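Local coordinates for protein ribonucleoside-diphosphate reductase (Pseudomonas aeruginosa, PDB 5IM3) that probably reduces ribonucleoside diphosphates to the deoxyribonucleotides needed for DNA synthesis, and binds dATP as an allosteric regulator, at residues I389-M394 with V645-N650; I332-R337 with A630-D635; P510-L515 with E525-L530; T626-V631 with S700-D705; M162-T167 with S244-E249. One frame throughout, in Å; residues are numbered along the deposited sequence.

Contact 1: I389-M394 with V645-N650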
# COMPACT_ATOMS: atom_id res chain seq x y z
N ILE A 389 -40.18 7.98 19.51
CA ILE A 389 -40.19 8.22 18.07
C ILE A 389 -41.24 9.25 17.72
O ILE A 389 -41.01 10.14 16.89
CB ILE A 389 -40.43 6.90 17.30
CG1 ILE A 389 -39.41 5.83 17.70
CG2 ILE A 389 -40.37 7.16 15.80
CD1 ILE A 389 -37.99 6.21 17.42
N HIS A 390 -42.41 9.14 18.34
CA HIS A 390 -43.49 10.09 18.09
C HIS A 390 -43.08 11.51 18.50
O HIS A 390 -43.35 12.47 17.78
CB HIS A 390 -44.74 9.64 18.83
CG HIS A 390 -45.94 10.52 18.61
ND1 HIS A 390 -46.06 11.77 19.18
CD2 HIS A 390 -47.07 10.31 17.90
CE1 HIS A 390 -47.21 12.30 18.82
NE2 HIS A 390 -47.85 11.44 18.04
N ASP A 391 -42.44 11.64 19.66
CA ASP A 391 -41.98 12.95 20.11
C ASP A 391 -40.93 13.52 19.17
O ASP A 391 -40.95 14.71 18.84
CB ASP A 391 -41.43 12.86 21.53
CG ASP A 391 -42.50 12.54 22.56
OD1 ASP A 391 -43.69 12.80 22.28
OD2 ASP A 391 -42.15 12.04 23.65
N ASN A 392 -40.00 12.67 18.71
CA ASN A 392 -39.00 13.11 17.74
C ASN A 392 -39.67 13.77 16.54
O ASN A 392 -39.26 14.84 16.10
CB ASN A 392 -38.15 11.92 17.28
CG ASN A 392 -36.95 11.68 18.17
OD1 ASN A 392 -35.95 11.12 17.71
ND2 ASN A 392 -37.02 12.10 19.43
N ALA A 393 -40.70 13.12 16.00
CA ALA A 393 -41.38 13.66 14.83
C ALA A 393 -42.04 15.00 15.14
O ALA A 393 -41.89 15.96 14.37
CB ALA A 393 -42.40 12.65 14.31
N MET A 394 -42.75 15.09 16.26
CA MET A 394 -43.47 16.33 16.59
C MET A 394 -42.50 17.47 16.86
O MET A 394 -42.72 18.60 16.41
CB MET A 394 -44.37 16.11 17.81
CG MET A 394 -45.47 15.08 17.61
SD MET A 394 -46.48 15.39 16.17
CE MET A 394 -45.74 14.30 14.99
N VAL A 645 -45.37 19.56 22.67
CA VAL A 645 -45.44 18.38 23.53
C VAL A 645 -45.48 18.84 24.99
O VAL A 645 -44.71 19.73 25.37
CB VAL A 645 -44.27 17.42 23.28
CG1 VAL A 645 -44.18 17.09 21.79
CG2 VAL A 645 -42.96 18.01 23.77
N PRO A 646 -46.33 18.25 25.83
CA PRO A 646 -46.53 18.81 27.17
C PRO A 646 -45.33 18.65 28.09
O PRO A 646 -45.13 19.48 28.98
CB PRO A 646 -47.75 18.04 27.69
CG PRO A 646 -47.69 16.74 26.98
CD PRO A 646 -47.13 17.03 25.62
N GLN A 647 -44.52 17.60 27.90
CA GLN A 647 -43.37 17.41 28.77
C GLN A 647 -42.24 18.40 28.48
O GLN A 647 -41.32 18.52 29.29
CB GLN A 647 -42.85 15.98 28.67
CG GLN A 647 -42.72 15.45 27.25
CD GLN A 647 -43.86 14.52 26.86
OE1 GLN A 647 -45.03 14.86 26.99
NE2 GLN A 647 -43.51 13.33 26.38
N ALA A 648 -42.30 19.10 27.35
CA ALA A 648 -41.34 20.17 27.09
C ALA A 648 -41.75 21.44 27.83
O ALA A 648 -40.91 22.13 28.42
CB ALA A 648 -41.21 20.43 25.59
N GLN A 649 -43.05 21.75 27.81
CA GLN A 649 -43.56 22.83 28.64
C GLN A 649 -43.30 22.55 30.12
O GLN A 649 -42.90 23.44 30.87
CB GLN A 649 -45.05 23.02 28.39
CG GLN A 649 -45.71 24.06 29.27
CD GLN A 649 -47.19 24.13 29.04
OE1 GLN A 649 -47.65 24.58 27.99
NE2 GLN A 649 -47.97 23.68 30.02
N ASN A 650 -43.52 21.31 30.54
CA ASN A 650 -43.36 20.95 31.95
C ASN A 650 -41.95 21.25 32.44
O ASN A 650 -41.77 21.84 33.51
CB ASN A 650 -43.69 19.47 32.14
CG ASN A 650 -43.64 19.05 33.59
OD1 ASN A 650 -44.11 19.77 34.47
ND2 ASN A 650 -43.07 17.88 33.85

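Contact 2: I332-R337 with A630-D635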
# COMPACT_ATOMS: atom_id res chain seq x y z
N ILE A 332 -44.41 40.78 24.93
CA ILE A 332 -45.87 40.81 24.93
C ILE A 332 -46.48 40.52 26.29
O ILE A 332 -47.70 40.66 26.45
CB ILE A 332 -46.46 39.81 23.90
CG1 ILE A 332 -45.92 38.40 24.15
CG2 ILE A 332 -46.16 40.25 22.49
CD1 ILE A 332 -46.67 37.33 23.38
N GLU A 333 -45.69 40.10 27.27
CA GLU A 333 -46.21 39.81 28.60
C GLU A 333 -45.50 40.59 29.70
O GLU A 333 -45.74 40.34 30.88
CB GLU A 333 -46.11 38.30 28.89
CG GLU A 333 -47.02 37.47 28.00
CD GLU A 333 -47.05 36.01 28.40
OE1 GLU A 333 -46.77 35.71 29.58
OE2 GLU A 333 -47.37 35.16 27.54
N GLU A 334 -44.65 41.55 29.34
CA GLU A 334 -44.04 42.43 30.32
C GLU A 334 -45.06 43.42 30.86
O GLU A 334 -46.03 43.77 30.19
CB GLU A 334 -42.87 43.18 29.69
CG GLU A 334 -41.67 42.31 29.33
CD GLU A 334 -40.73 42.11 30.51
OE1 GLU A 334 -41.09 42.51 31.63
OE2 GLU A 334 -39.63 41.56 30.30
N LYS A 335 -44.84 43.86 32.10
CA LYS A 335 -45.69 44.89 32.68
C LYS A 335 -45.55 46.20 31.92
O LYS A 335 -46.54 46.86 31.59
CB LYS A 335 -45.34 45.10 34.15
CG LYS A 335 -45.51 43.86 35.02
CD LYS A 335 -45.13 44.13 36.46
CE LYS A 335 -45.23 42.88 37.32
NZ LYS A 335 -46.62 42.37 37.39
N ASP A 336 -44.31 46.61 31.63
CA ASP A 336 -44.03 47.82 30.86
C ASP A 336 -43.66 47.40 29.44
O ASP A 336 -42.50 47.40 29.04
CB ASP A 336 -42.92 48.64 31.52
CG ASP A 336 -43.26 49.03 32.94
OD1 ASP A 336 -43.88 50.09 33.14
OD2 ASP A 336 -42.89 48.27 33.87
N ARG A 337 -44.70 47.04 28.67
CA ARG A 337 -44.53 46.58 27.30
C ARG A 337 -43.53 47.41 26.51
O ARG A 337 -42.58 46.88 25.92
CB ARG A 337 -45.88 46.60 26.59
CG ARG A 337 -46.64 45.29 26.60
CD ARG A 337 -47.93 45.44 25.81
NE ARG A 337 -48.43 44.16 25.28
CZ ARG A 337 -49.37 43.42 25.85
NH1 ARG A 337 -49.95 43.81 26.98
NH2 ARG A 337 -49.74 42.29 25.28
N ALA A 630 -29.89 40.45 28.32
CA ALA A 630 -29.91 39.18 27.60
C ALA A 630 -30.62 38.10 28.42
O ALA A 630 -31.49 37.39 27.91
CB ALA A 630 -28.48 38.74 27.28
N VAL A 631 -30.26 37.98 29.70
CA VAL A 631 -30.86 36.95 30.54
C VAL A 631 -32.37 37.17 30.66
O VAL A 631 -33.15 36.22 30.62
CB VAL A 631 -30.18 36.92 31.92
CG1 VAL A 631 -30.91 35.95 32.86
CG2 VAL A 631 -28.72 36.53 31.78
N ARG A 632 -32.79 38.43 30.80
CA ARG A 632 -34.22 38.72 30.89
C ARG A 632 -34.93 38.27 29.62
O ARG A 632 -35.98 37.62 29.68
CB ARG A 632 -34.45 40.20 31.14
CG ARG A 632 -35.91 40.55 31.41
CD ARG A 632 -36.12 42.05 31.57
NE ARG A 632 -37.48 42.35 32.00
CZ ARG A 632 -37.87 42.43 33.27
NH1 ARG A 632 -37.00 42.22 34.25
NH2 ARG A 632 -39.13 42.71 33.57
N MET A 633 -34.38 38.62 28.45
CA MET A 633 -34.98 38.19 27.19
C MET A 633 -35.08 36.68 27.12
O MET A 633 -36.09 36.13 26.66
CB MET A 633 -34.17 38.74 26.02
CG MET A 633 -34.17 40.25 25.94
SD MET A 633 -33.00 40.90 24.74
CE MET A 633 -33.67 40.28 23.20
N LEU A 634 -34.05 35.97 27.58
CA LEU A 634 -34.08 34.51 27.54
C LEU A 634 -35.12 33.96 28.51
O LEU A 634 -35.80 32.97 28.21
CB LEU A 634 -32.70 33.94 27.85
CG LEU A 634 -31.65 34.10 26.75
CD1 LEU A 634 -30.30 33.54 27.19
CD2 LEU A 634 -32.09 33.43 25.45
N ASP A 635 -35.26 34.59 29.68
CA ASP A 635 -36.29 34.15 30.61
C ASP A 635 -37.68 34.38 30.03
O ASP A 635 -38.59 33.57 30.24
CB ASP A 635 -36.14 34.87 31.95
CG ASP A 635 -36.86 34.15 33.08
OD1 ASP A 635 -36.65 32.93 33.24
OD2 ASP A 635 -37.64 34.80 33.81

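Contact 3: P510-L515 with E525-L530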
# COMPACT_ATOMS: atom_id res chain seq x y z
N PRO A 510 -30.12 -1.97 35.44
CA PRO A 510 -30.95 -0.80 35.11
C PRO A 510 -30.62 0.44 35.92
O PRO A 510 -31.10 1.53 35.56
CB PRO A 510 -32.37 -1.29 35.40
CG PRO A 510 -32.21 -2.41 36.38
CD PRO A 510 -30.91 -3.07 36.03
N ASP A 511 -29.83 0.33 36.99
CA ASP A 511 -29.53 1.47 37.84
C ASP A 511 -28.27 2.22 37.44
O ASP A 511 -28.07 3.34 37.92
CB ASP A 511 -29.42 1.01 39.31
CG ASP A 511 -28.48 -0.17 39.48
OD1 ASP A 511 -28.47 -1.06 38.61
OD2 ASP A 511 -27.74 -0.20 40.49
N LEU A 512 -27.44 1.66 36.56
CA LEU A 512 -26.16 2.28 36.24
C LEU A 512 -26.33 3.61 35.51
O LEU A 512 -25.66 4.59 35.82
CB LEU A 512 -25.31 1.34 35.38
CG LEU A 512 -24.56 0.19 36.07
CD1 LEU A 512 -23.66 -0.51 35.06
CD2 LEU A 512 -23.74 0.66 37.26
N HIS A 513 -27.22 3.64 34.51
CA HIS A 513 -27.34 4.83 33.68
C HIS A 513 -27.66 6.07 34.50
O HIS A 513 -27.16 7.16 34.21
CB HIS A 513 -28.42 4.60 32.62
CG HIS A 513 -28.59 5.74 31.66
ND1 HIS A 513 -27.52 6.32 31.00
CD2 HIS A 513 -29.69 6.39 31.25
CE1 HIS A 513 -27.97 7.29 30.22
NE2 HIS A 513 -29.28 7.36 30.35
N ASP A 514 -28.47 5.93 35.55
CA ASP A 514 -28.83 7.07 36.39
C ASP A 514 -27.78 7.39 37.44
O ASP A 514 -27.78 8.51 37.98
CB ASP A 514 -30.17 6.83 37.08
CG ASP A 514 -31.35 7.02 36.15
OD1 ASP A 514 -31.19 7.65 35.09
OD2 ASP A 514 -32.46 6.55 36.49
N LEU A 515 -26.89 6.45 37.77
CA LEU A 515 -25.82 6.73 38.71
C LEU A 515 -24.67 7.46 38.01
O LEU A 515 -24.53 7.43 36.79
CB LEU A 515 -25.32 5.44 39.35
CG LEU A 515 -26.30 4.66 40.23
CD1 LEU A 515 -25.68 3.33 40.65
CD2 LEU A 515 -26.72 5.46 41.45
N GLU A 525 -18.33 -1.65 39.56
CA GLU A 525 -17.38 -2.68 39.96
C GLU A 525 -18.08 -3.85 40.64
O GLU A 525 -17.62 -4.99 40.54
CB GLU A 525 -16.31 -2.07 40.88
CG GLU A 525 -15.34 -1.15 40.14
CD GLU A 525 -14.32 -0.51 41.07
OE1 GLU A 525 -14.44 -0.66 42.30
OE2 GLU A 525 -13.39 0.15 40.55
N TYR A 526 -19.20 -3.59 41.32
CA TYR A 526 -20.01 -4.67 41.88
C TYR A 526 -20.55 -5.57 40.78
O TYR A 526 -20.45 -6.80 40.85
CB TYR A 526 -21.14 -4.09 42.73
CG TYR A 526 -22.24 -5.07 43.09
CD1 TYR A 526 -22.14 -5.86 44.23
CD2 TYR A 526 -23.37 -5.19 42.30
CE1 TYR A 526 -23.14 -6.75 44.56
CE2 TYR A 526 -24.38 -6.07 42.63
CZ TYR A 526 -24.26 -6.85 43.77
OH TYR A 526 -25.27 -7.73 44.10
N TYR A 527 -21.14 -4.97 39.74
CA TYR A 527 -21.61 -5.76 38.61
C TYR A 527 -20.46 -6.44 37.88
O TYR A 527 -20.62 -7.57 37.39
CB TYR A 527 -22.40 -4.87 37.64
CG TYR A 527 -23.78 -4.49 38.13
CD1 TYR A 527 -24.63 -5.44 38.67
CD2 TYR A 527 -24.23 -3.18 38.05
CE1 TYR A 527 -25.89 -5.10 39.12
CE2 TYR A 527 -25.49 -2.83 38.50
CZ TYR A 527 -26.32 -3.80 39.03
OH TYR A 527 -27.57 -3.45 39.48
N GLU A 528 -19.31 -5.79 37.81
CA GLU A 528 -18.15 -6.38 37.16
C GLU A 528 -17.72 -7.66 37.88
O GLU A 528 -17.46 -8.69 37.24
CB GLU A 528 -17.00 -5.37 37.12
CG GLU A 528 -16.33 -5.23 35.76
CD GLU A 528 -15.14 -4.27 35.79
OE1 GLU A 528 -14.95 -3.59 36.83
OE2 GLU A 528 -14.40 -4.20 34.79
N ALA A 529 -17.63 -7.60 39.21
CA ALA A 529 -17.26 -8.78 39.98
C ALA A 529 -18.31 -9.88 39.84
O ALA A 529 -17.97 -11.07 39.83
CB ALA A 529 -17.09 -8.40 41.45
N LEU A 530 -19.58 -9.50 39.73
CA LEU A 530 -20.65 -10.47 39.56
C LEU A 530 -20.46 -11.27 38.28
O LEU A 530 -20.57 -12.50 38.27
CB LEU A 530 -22.00 -9.76 39.57
CG LEU A 530 -23.08 -10.28 40.51
CD1 LEU A 530 -22.64 -10.23 41.96
CD2 LEU A 530 -24.33 -9.43 40.30

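Contact 4: T626-V631 with S700-D705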
# COMPACT_ATOMS: atom_id res chain seq x y z
N THR A 626 -25.47 44.50 29.03
CA THR A 626 -25.96 43.62 27.96
C THR A 626 -26.35 42.25 28.51
O THR A 626 -27.36 41.68 28.08
CB THR A 626 -24.90 43.49 26.88
OG1 THR A 626 -23.69 42.98 27.46
CG2 THR A 626 -24.62 44.84 26.22
N VAL A 627 -25.57 41.72 29.45
CA VAL A 627 -25.89 40.41 30.02
C VAL A 627 -27.20 40.49 30.81
O VAL A 627 -28.04 39.58 30.72
CB VAL A 627 -24.73 39.91 30.90
CG1 VAL A 627 -25.14 38.66 31.67
CG2 VAL A 627 -23.52 39.61 30.04
N LYS A 628 -27.38 41.55 31.60
CA LYS A 628 -28.61 41.69 32.36
C LYS A 628 -29.84 41.65 31.46
O LYS A 628 -30.83 40.98 31.77
CB LYS A 628 -28.59 42.99 33.17
CG LYS A 628 -27.77 42.93 34.44
CD LYS A 628 -27.90 44.22 35.24
CE LYS A 628 -27.41 44.06 36.67
NZ LYS A 628 -27.76 45.25 37.50
N THR A 629 -29.78 42.36 30.33
CA THR A 629 -30.92 42.37 29.42
C THR A 629 -31.03 41.07 28.65
O THR A 629 -32.14 40.62 28.34
CB THR A 629 -30.81 43.55 28.45
OG1 THR A 629 -30.80 44.78 29.19
CG2 THR A 629 -31.97 43.57 27.47
N ALA A 630 -29.89 40.45 28.32
CA ALA A 630 -29.91 39.18 27.60
C ALA A 630 -30.62 38.10 28.42
O ALA A 630 -31.49 37.39 27.91
CB ALA A 630 -28.48 38.74 27.28
N VAL A 631 -30.26 37.98 29.70
CA VAL A 631 -30.86 36.95 30.54
C VAL A 631 -32.37 37.17 30.66
O VAL A 631 -33.15 36.22 30.62
CB VAL A 631 -30.18 36.92 31.92
CG1 VAL A 631 -30.91 35.95 32.86
CG2 VAL A 631 -28.72 36.53 31.78
N SER A 700 -29.64 36.65 37.00
CA SER A 700 -30.66 35.67 37.39
C SER A 700 -31.19 35.95 38.79
O SER A 700 -32.36 35.70 39.06
CB SER A 700 -30.08 34.25 37.29
OG SER A 700 -31.10 33.29 37.09
N CYS A 701 -30.33 36.46 39.68
CA CYS A 701 -30.80 36.85 41.01
C CYS A 701 -31.78 38.01 40.94
O CYS A 701 -32.73 38.08 41.72
CB CYS A 701 -29.61 37.22 41.90
SG CYS A 701 -28.43 35.89 42.23
N ASP A 702 -31.56 38.94 40.00
CA ASP A 702 -32.46 40.08 39.88
C ASP A 702 -33.84 39.65 39.40
O ASP A 702 -34.86 40.17 39.87
CB ASP A 702 -31.86 41.12 38.93
CG ASP A 702 -30.53 41.66 39.41
OD1 ASP A 702 -30.20 41.47 40.60
OD2 ASP A 702 -29.81 42.28 38.60
N LEU A 703 -33.89 38.71 38.45
CA LEU A 703 -35.18 38.19 38.00
C LEU A 703 -35.89 37.42 39.12
O LEU A 703 -37.12 37.48 39.23
CB LEU A 703 -34.99 37.30 36.78
CG LEU A 703 -34.38 37.99 35.55
CD1 LEU A 703 -34.17 36.98 34.44
CD2 LEU A 703 -35.25 39.15 35.07
N ALA A 704 -35.13 36.72 39.96
CA ALA A 704 -35.73 36.01 41.08
C ALA A 704 -36.39 36.99 42.05
O ALA A 704 -37.44 36.69 42.62
CB ALA A 704 -34.68 35.17 41.81
N ASP A 705 -35.78 38.16 42.25
CA ASP A 705 -36.38 39.16 43.12
C ASP A 705 -37.67 39.71 42.54
O ASP A 705 -38.59 40.07 43.29
CB ASP A 705 -35.39 40.30 43.37
CG ASP A 705 -34.12 39.84 44.07
OD1 ASP A 705 -34.19 38.89 44.87
OD2 ASP A 705 -33.06 40.45 43.83

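Contact 5: M162-T167 with S244-E249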
# COMPACT_ATOMS: atom_id res chain seq x y z
N MET A 162 -29.54 62.17 -11.62
CA MET A 162 -28.15 62.23 -11.19
C MET A 162 -28.02 62.79 -9.78
O MET A 162 -27.09 62.44 -9.06
CB MET A 162 -27.35 63.09 -12.17
CG MET A 162 -25.90 62.66 -12.33
SD MET A 162 -25.73 61.05 -13.12
CE MET A 162 -23.98 61.02 -13.49
N GLY A 163 -28.95 63.66 -9.37
CA GLY A 163 -28.90 64.20 -8.01
C GLY A 163 -29.15 63.13 -6.96
O GLY A 163 -28.42 63.04 -5.97
N ARG A 164 -30.17 62.30 -7.17
CA ARG A 164 -30.46 61.24 -6.21
C ARG A 164 -29.39 60.16 -6.24
O ARG A 164 -29.14 59.50 -5.23
CB ARG A 164 -31.83 60.62 -6.50
CG ARG A 164 -32.31 59.67 -5.41
CD ARG A 164 -33.59 58.95 -5.81
NE ARG A 164 -34.16 58.22 -4.68
CZ ARG A 164 -33.74 57.03 -4.26
NH1 ARG A 164 -32.74 56.41 -4.87
NH2 ARG A 164 -34.33 56.45 -3.22
N LEU A 165 -28.74 59.96 -7.40
CA LEU A 165 -27.68 58.96 -7.49
C LEU A 165 -26.48 59.35 -6.63
O LEU A 165 -25.86 58.50 -5.99
CB LEU A 165 -27.27 58.77 -8.94
CG LEU A 165 -26.08 57.84 -9.19
CD1 LEU A 165 -26.36 56.46 -8.62
CD2 LEU A 165 -25.78 57.76 -10.67
N ASN A 166 -26.14 60.64 -6.62
CA ASN A 166 -25.04 61.10 -5.77
C ASN A 166 -25.41 61.05 -4.30
O ASN A 166 -24.53 60.91 -3.44
CB ASN A 166 -24.63 62.52 -6.16
CG ASN A 166 -23.88 62.58 -7.48
OD1 ASN A 166 -22.65 62.53 -7.50
ND2 ASN A 166 -24.61 62.67 -8.58
N THR A 167 -26.70 61.15 -3.98
CA THR A 167 -27.11 61.19 -2.58
C THR A 167 -26.97 59.83 -1.91
O THR A 167 -26.46 59.73 -0.78
CB THR A 167 -28.55 61.68 -2.46
OG1 THR A 167 -28.68 62.95 -3.12
CG2 THR A 167 -28.95 61.83 -1.00
N SER A 244 -40.50 55.41 -2.80
CA SER A 244 -39.05 55.46 -2.83
C SER A 244 -38.58 56.28 -1.63
O SER A 244 -39.34 57.09 -1.09
CB SER A 244 -38.54 56.08 -4.14
OG SER A 244 -37.13 56.28 -4.10
N ALA A 245 -37.34 56.06 -1.23
CA ALA A 245 -36.80 56.80 -0.09
C ALA A 245 -35.30 56.57 0.01
O ALA A 245 -34.78 55.54 -0.44
CB ALA A 245 -37.49 56.40 1.21
N THR A 246 -34.60 57.55 0.60
CA THR A 246 -33.18 57.47 0.88
C THR A 246 -32.97 57.10 2.35
O THR A 246 -33.92 56.93 3.12
CB THR A 246 -32.48 58.79 0.55
OG1 THR A 246 -33.03 59.84 1.36
CG2 THR A 246 -32.65 59.14 -0.92
N HIS A 247 -31.70 56.98 2.75
CA HIS A 247 -31.37 56.56 4.10
C HIS A 247 -31.83 57.59 5.14
O HIS A 247 -32.73 57.31 5.93
CB HIS A 247 -29.87 56.31 4.25
CG HIS A 247 -29.45 56.01 5.65
ND1 HIS A 247 -28.62 56.85 6.37
CD2 HIS A 247 -29.77 54.99 6.49
CE1 HIS A 247 -28.43 56.35 7.57
NE2 HIS A 247 -29.12 55.22 7.67
N HIS A 248 -31.20 58.77 5.15
CA HIS A 248 -31.56 59.77 6.15
C HIS A 248 -33.04 60.15 6.08
O HIS A 248 -33.57 60.71 7.04
CB HIS A 248 -30.69 61.01 5.99
CG HIS A 248 -29.29 60.83 6.49
ND1 HIS A 248 -28.23 60.55 5.66
CD2 HIS A 248 -28.78 60.86 7.75
CE1 HIS A 248 -27.12 60.43 6.37
NE2 HIS A 248 -27.43 60.61 7.64
N GLU A 249 -33.70 59.86 4.96
CA GLU A 249 -35.15 60.02 4.89
C GLU A 249 -35.87 59.03 5.81
O GLU A 249 -37.04 59.25 6.13
CB GLU A 249 -35.61 59.84 3.45
CG GLU A 249 -36.88 60.58 3.09
CD GLU A 249 -37.18 60.52 1.60
OE1 GLU A 249 -38.36 60.38 1.23
OE2 GLU A 249 -36.22 60.60 0.80

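Contact 1: I389-M394 with V645-N650
Asp391 is the first residue of 389-394 to meet 645-650, and it does so through its carboxylate. Its OD2 stands 3.3 Å from Gln647 NE2, the two side chains arriving from opposite directions with carboxylate and amide planes 89° apart, so the groups meet almost perpendicularly. The other oxygen, OD1, lies 4.3 Å from Val645 CG1, which places this one aspartate against both an amide and a methyl group. Gln647 reaches the carboxylate on a chain that starts between its backbone N and carbonyl carbon (chi1 46°) and bends at chi2. One helical turn beyond Asp391, Met394 completes the contact with its CB, 4.1 Å from Val645 CG1. The bends at chi2 and chi3 then carry the sulfur and CE away from the segment, so only the root of this side chain packs here. Val645 itself occupies the N-cap position of helix 646-655, and its CA is 7.3 Å from that of Asp391. Both segments belong to the barrel domain and bury 136 Å² between them. Met394 also lies near Lys397 and Val440, residues of a dATP site, its side chain about 6 Å from a bound dATP. A second subunit runs alongside helix 382-395: His390 NE2 is hydrogen-bonded to Ser383 OG of that subunit, and Met394 packs on its Leu382. Within the chain, Ile389 rests on helix 427-440, while Ile599, just ahead of strand 600-608, touches Asp391 and Gln647 and shares a backbone hydrogen bond with the latter.

Contact 2: I332-R337 with A630-D635
Glu334 and Arg632 form the contact between them, joined by a two-pronged salt bridge. The guanidinium meets the carboxylate side-on. Arg632 NH2 donates to Glu334 OE1 at 2.8 Å, with an N-H...O angle of 158°. Arg632 NE donates to Glu334 OE2 at 2.9 Å, with a more bent angle of 140°. The two planes differ by 16°, so the two groups are nearly coplanar and meet edge to edge. OE1 uses its syn lone pair, and OE2 is also met on the syn side but with the donor raised out of the carboxylate plane. Arg632 reaches across on a chain extended from CG to NE, and Glu334 bends at chi2 to present its carboxylate. In the next shell, Glu334 OE2 has a salt bridge to Arg707 NH2 and a hydrogen bond from Asn636 ND2, while Arg632 NH2 has a second salt bridge to Glu706 OE2. Arg340, on helix 337-349, also comes close to Arg632. Glu334 lies in the loop between helices 319-330 and 337-349, within the all-alpha domain range, whereas Arg632 belongs to helix 620-640 of the barrel domain; the bridge therefore ties these two parts of the large chain together. Both residues are buried. With OE2 met by three nitrogens, from Arg632, Arg707 and Asn636, and two bonds fixing the rotation of the guanidinium, the carboxylate is probably stabilised as its anion. Glu334 and Glu706 probably offset part of the positive charge of Arg632, Arg340 and Arg707, which gather here.

Contact 3: P510-L515 with E525-L530
The ring of Tyr527 points from its helix at Asp511, while Leu512 lies along the same rim of the ring. This is a loop-to-helix contact within the barrel domain, fastening the loop after strand 500-504 to the helix that follows it. Asp511 and Tyr527 come from opposite directions and end in a hydrogen bond: Tyr527 OH donates to Asp511 OD1 at 2.7 Å. The carboxylate and ring planes stand 84° apart, so the acid is turned nearly at right angles to the ring although OD1 itself lies near the ring plane, at its edge. The hydroxyl meets OD1 on the syn side, with the donor 22° out of the carboxylate plane. This placement depends on Asp511 CG sitting between the backbone N and the carbonyl carbon (chi1 51°). Leu512 slides past the tyrosine in the opposite sense: its CG is 3.9 Å from Tyr527 CD2, and its CD2 methyl stands 4.0 Å from the same carbon, so the branch packs along the ring edge. One face of the ring is covered from within its own helix by Tyr526 CD2, 3.8 Å above the plane and offset toward the rim. Asp511 OD2 has its own partner, a salt bridge to Arg523 NE, and Arg523 NH2 makes a weak hydrogen bond with Tyr527 OH, so one arginine holds the acid and, weakly, the hydroxyl. Helix 517-532 also offers Phe520 and Tyr524 to Leu512, while Phe504, from strand 500-504, and Val509, in the loop after it, pack against Tyr527.

Contact 4: T626-V631 with S700-D705
With chi1 at 174°, Val631 turns CG1 to the side far from its amide nitrogen, and Leu703 swings CG beside its own N (chi1 -61°); together these turns bring Val631 CG1 to within 3.8 Å of Leu703 CD1. This is helix-helix packing in the domain of the ten-stranded alpha-beta barrel of ribonucleotide reductases, between helices 620-640 and 679-707. The short helical segments cross at -51° with their axes 10.0 Å apart at closest approach, an angle close to that of a common class of ridges-into-grooves packing. Lys628 stretches out fully beyond CG toward Asp702, and the two side chains cross obliquely. Lys628 CE lies 3.6 Å from Asp702 OD2, slightly nearer than NZ, which at 3.8 Å from the same oxygen gives only a long salt bridge. The stronger tie of Asp702 is from OD1 to Arg756 NH2, so the lysine is a secondary partner of this carboxylate. Val631 CG1 also faces the backbone N of Ser700, 4.4 Å away, while Ser700 OG goes to Asn763 OD1 in a hydrogen bond, anchoring helix 679-707 to a neighbouring loop. The backbones are nearest at Val631 and Ser700, whose CA atoms are 7.0 Å apart. Leu703 CD1 also reaches the backbone of the facing helix, standing 4.0 Å from Val631 O.

Contact 5: M162-T167 with S244-E249
The guanidinium of Arg164 has the methyl CG2 of Thr246 over one face, 3.7 Å above its plane and offset toward the rim, and Ala245 O at its edge. The arginine belongs to helix 162-173 of the second ATP-cone domain, and its partners to the loop between helices 219-239 and 250-267, so the contact joins the start of a cone helix to the connection leading out of helix 219-239. Arg164 NH2 is 3.0 Å from Ala245 O and 2.9 Å from Ser244 OG, the latter lying oblique to the plane; both angles are too poor for hydrogen bonds. The firm polar partner of the group is Asp229 on helix 219-239, whose OD2 forms a salt bridge with NH1, while Ala245 O accepts from Arg232 NE. An extended chain, with CG opposite the backbone N (chi1 -170°), carries the guanidinium across to the loop, and the Thr246 side chain runs past it in the opposite sense. The bend of the loop is held weakly from within: Glu249 OE2 accepts from both Thr246 OG1 at 3.3 Å and Thr246 N at 3.5 Å.

How the contacts relate
Contacts 2 and 4 adjoin on helix 620-640, sharing Ala630 and Val631; their centres are 10 Å apart, and Arg632 NH1 of contact 2 packs 3.6 Å from Leu703 CD2 of contact 4. Contact 1 uses the next helix, 646-655, and its centre is 25 Å from that of contact 2. It lies near a dATP site, the Met394 side chain being about 5 Å from that of Lys397. Contact 3 lies in another part of the barrel domain, its centre 30 Å from that of contact 1, with the Asp511 side chain about 12 Å from that of dATP-binding Asp380. Contact 5 lies farthest off, its centre 73 Å from that of contact 3, across the chain's centre.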